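Periplasmic branched-chain amino acid-binding protein (Burkholderia mallei, PDB 3I09) probably captures a small carboxylate or branched-chain amino acid in the periplasm for an ABC transporter, as a type I periplasmic binding protein. Local coordinates at residues H119-T124 and D316-G321. Residues are numbered along the deposited sequence; the frame is centred on the assembly and turned at random.
With AAE (acetoacetic acid), chain C; EDO (1,2-ethanediol), chain M.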
loop_
_atom_site.group_PDB
_atom_site.type_symbol
_atom_site.label_atom_id
_atom_site.label_comp_id
_atom_site.label_asym_id
_atom_site.label_seq_id
_atom_site.Cartn_x
_atom_site.Cartn_y
_atom_site.Cartn_z
ATOM N N HIS A 119 8.428 -3.715 4.723
ATOM C CA HIS A 119 7.091 -3.432 4.205
ATOM C C HIS A 119 6.652 -2.133 4.863
ATOM O O HIS A 119 6.367 -2.076 6.054
ATOM C CB HIS A 119 6.130 -4.606 4.458
ATOM C CG HIS A 119 4.953 -4.642 3.506
ATOM N ND1 HIS A 119 3.917 -5.538 3.649
ATOM C CD2 HIS A 119 4.694 -3.956 2.367
ATOM C CE1 HIS A 119 3.036 -5.352 2.683
ATOM N NE2 HIS A 119 3.481 -4.401 1.884
ATOM N N TYR A 120 6.659 -1.063 4.069
ATOM C CA TYR A 120 6.775 0.267 4.626
ATOM C C TYR A 120 5.472 0.998 4.958
ATOM O O TYR A 120 5.426 1.715 5.974
ATOM C CB TYR A 120 7.630 1.161 3.731
ATOM C CG TYR A 120 8.197 2.400 4.416
ATOM C CD1 TYR A 120 9.420 2.351 5.084
ATOM C CD2 TYR A 120 7.556 3.652 4.298
ATOM C CE1 TYR A 120 9.975 3.496 5.660
ATOM C CE2 TYR A 120 8.095 4.805 4.898
ATOM C CZ TYR A 120 9.322 4.719 5.555
ATOM O OH TYR A 120 9.885 5.819 6.164
ATOM N N ALA A 121 4.461 0.877 4.098
ATOM C CA ALA A 121 3.292 1.783 4.151
ATOM C C ALA A 121 2.015 1.226 4.759
ATOM O O ALA A 121 1.350 1.902 5.561
ATOM C CB ALA A 121 3.003 2.361 2.772
ATOM N N TYR A 122 1.644 0.027 4.359
ATOM C CA TYR A 122 0.394 -0.615 4.787
ATOM C C TYR A 122 0.498 -2.100 4.452
ATOM O O TYR A 122 1.368 -2.492 3.706
ATOM C CB TYR A 122 -0.839 -0.037 4.100
ATOM C CG TYR A 122 -0.981 -0.441 2.673
ATOM C CD1 TYR A 122 -0.099 0.036 1.707
ATOM C CD2 TYR A 122 -1.890 -1.424 2.291
ATOM C CE1 TYR A 122 -0.188 -0.393 0.362
ATOM C CE2 TYR A 122 -2.014 -1.824 0.946
ATOM C CZ TYR A 122 -1.150 -1.336 0.003
ATOM O OH TYR A 122 -1.262 -1.765 -1.310
ATOM N N ASP A 123 -0.383 -2.913 5.006
ATOM C CA ASP A 123 -0.562 -4.275 4.486
ATOM C C ASP A 123 -1.991 -4.720 4.657
ATOM O O ASP A 123 -2.835 -4.012 5.226
ATOM C CB ASP A 123 0.450 -5.311 5.053
ATOM C CG ASP A 123 0.283 -5.604 6.535
ATOM O OD1 ASP A 123 -0.844 -5.555 7.051
ATOM O OD2 ASP A 123 1.336 -5.903 7.169
ATOM N N THR A 124 -2.284 -5.889 4.126
ATOM C CA THR A 124 -3.661 -6.401 4.159
ATOM C C THR A 124 -4.175 -6.767 5.540
ATOM O O THR A 124 -5.389 -6.737 5.772
ATOM C CB THR A 124 -3.794 -7.612 3.232
ATOM O OG1 THR A 124 -2.788 -8.574 3.554
ATOM C CG2 THR A 124 -3.626 -7.173 1.793
ATOM N N ASP A 316 9.165 11.530 10.429
ATOM C CA ASP A 316 9.109 12.532 9.388
ATOM C C ASP A 316 7.639 12.911 9.111
ATOM O O ASP A 316 6.738 12.525 9.870
ATOM C CB ASP A 316 9.907 12.062 8.168
ATOM C CG ASP A 316 9.322 10.810 7.498
ATOM O OD1 ASP A 316 8.145 10.479 7.729
ATOM O OD2 ASP A 316 10.037 10.186 6.680
ATOM N N PHE A 317 7.412 13.698 8.044
ATOM C CA PHE A 317 6.078 14.157 7.692
ATOM C C PHE A 317 5.109 12.986 7.378
ATOM O O PHE A 317 3.885 13.168 7.423
ATOM C CB PHE A 317 6.148 15.072 6.453
ATOM C CG PHE A 317 6.293 14.303 5.193
ATOM C CD1 PHE A 317 7.527 13.861 4.764
ATOM C CD2 PHE A 317 5.175 13.932 4.480
ATOM C CE1 PHE A 317 7.633 13.063 3.643
ATOM C CE2 PHE A 317 5.298 13.150 3.333
ATOM C CZ PHE A 317 6.536 12.726 2.932
ATOM N N TYR A 318 5.670 11.830 7.027
ATOM C CA TYR A 318 4.889 10.633 6.682
ATOM C C TYR A 318 4.456 9.855 7.936
ATOM O O TYR A 318 3.280 9.573 8.103
ATOM C CB TYR A 318 5.664 9.735 5.693
ATOM C CG TYR A 318 4.931 8.443 5.454
ATOM C CD1 TYR A 318 3.729 8.433 4.713
ATOM C CD2 TYR A 318 5.393 7.245 5.984
ATOM C CE1 TYR A 318 2.999 7.248 4.537
ATOM C CE2 TYR A 318 4.648 6.032 5.830
ATOM C CZ TYR A 318 3.445 6.063 5.115
ATOM O OH TYR A 318 2.739 4.870 4.990
ATOM N N ALA A 319 5.397 9.556 8.831
ATOM C CA ALA A 319 5.123 8.692 9.963
ATOM C C ALA A 319 6.139 8.835 11.054
ATOM O O ALA A 319 7.271 9.244 10.821
ATOM C CB ALA A 319 5.056 7.200 9.529
ATOM N N LYS A 320 5.704 8.466 12.251
ATOM C CA LYS A 320 6.610 8.121 13.337
ATOM C C LYS A 320 6.539 6.610 13.485
ATOM O O LYS A 320 5.454 6.046 13.555
ATOM C CB LYS A 320 6.221 8.782 14.640
ATOM C CG LYS A 320 6.158 10.306 14.559
ATOM N N GLY A 321 7.689 5.947 13.496
ATOM C CA GLY A 321 7.688 4.497 13.609
ATOM C C GLY A 321 9.048 3.846 13.662
ATOM O O GLY A 321 10.039 4.471 14.016
HETATM O O1 AAE C . -0.845 -5.200 -3.388
HETATM C C2 AAE C . -1.525 -4.908 -4.389
HETATM O O3 AAE C . -1.533 -5.611 -5.423
HETATM C C4 AAE C . -2.420 -3.683 -4.317
HETATM C C5 AAE C . -1.719 -2.460 -4.837
HETATM O O8 AAE C . -0.483 -2.454 -5.048
HETATM C C9 AAE C . -2.567 -1.224 -4.921
HETATM C C1 EDO M . 6.258 15.457 11.537
HETATM O O1 EDO M . 4.995 15.235 10.912
HETATM C C2 EDO M . 7.287 15.997 10.554
HETATM O O2 EDO M . 7.689 17.306 10.952
#
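Ala121 lies across from Ala319 and Tyr120 from Gly321, the CA atoms 9.2 and 10.0 Å apart, and two tyrosine side chains that pass antiparallel bridge the gap. Their rings are nearly parallel, planes at 22°, yet offset so that little of one lies over the other; Tyr120 CE2 and Tyr318 CE2 meet at 3.8 Å. With CG anti to the backbone N (chi1 174°), Tyr318 reaches across to Ala121, its OH lying 3.4 Å from Ala121 CB and hydrogen-bonded to Ser252. The oppositely directed Tyr120 brings its hydroxyl to Ser285 and Thr289, and Ser285 also bonds Asp316 OD2, so this serine of helix 278-297 bridges the two segments. Asp316 OD1 closes the turn that carries Tyr318 in an Asx motif: Ala319 N approaches at 3.1 Å and Tyr318 N at 2.9 Å, the latter from above the carboxylate plane. Next along from Ala121, Tyr122 lines the ligand pocket, its OH 3.6 Å from C5 of the bound acetoacetic acid. This buried contact thus joins the loop between strand 117-119 and helix 124-137 to the turn before strand 320-323; Ala121 and Tyr318 rest on Ala282 of helix 278-297, and Met329 of strand 329-338 touches both Tyr120 and Tyr318.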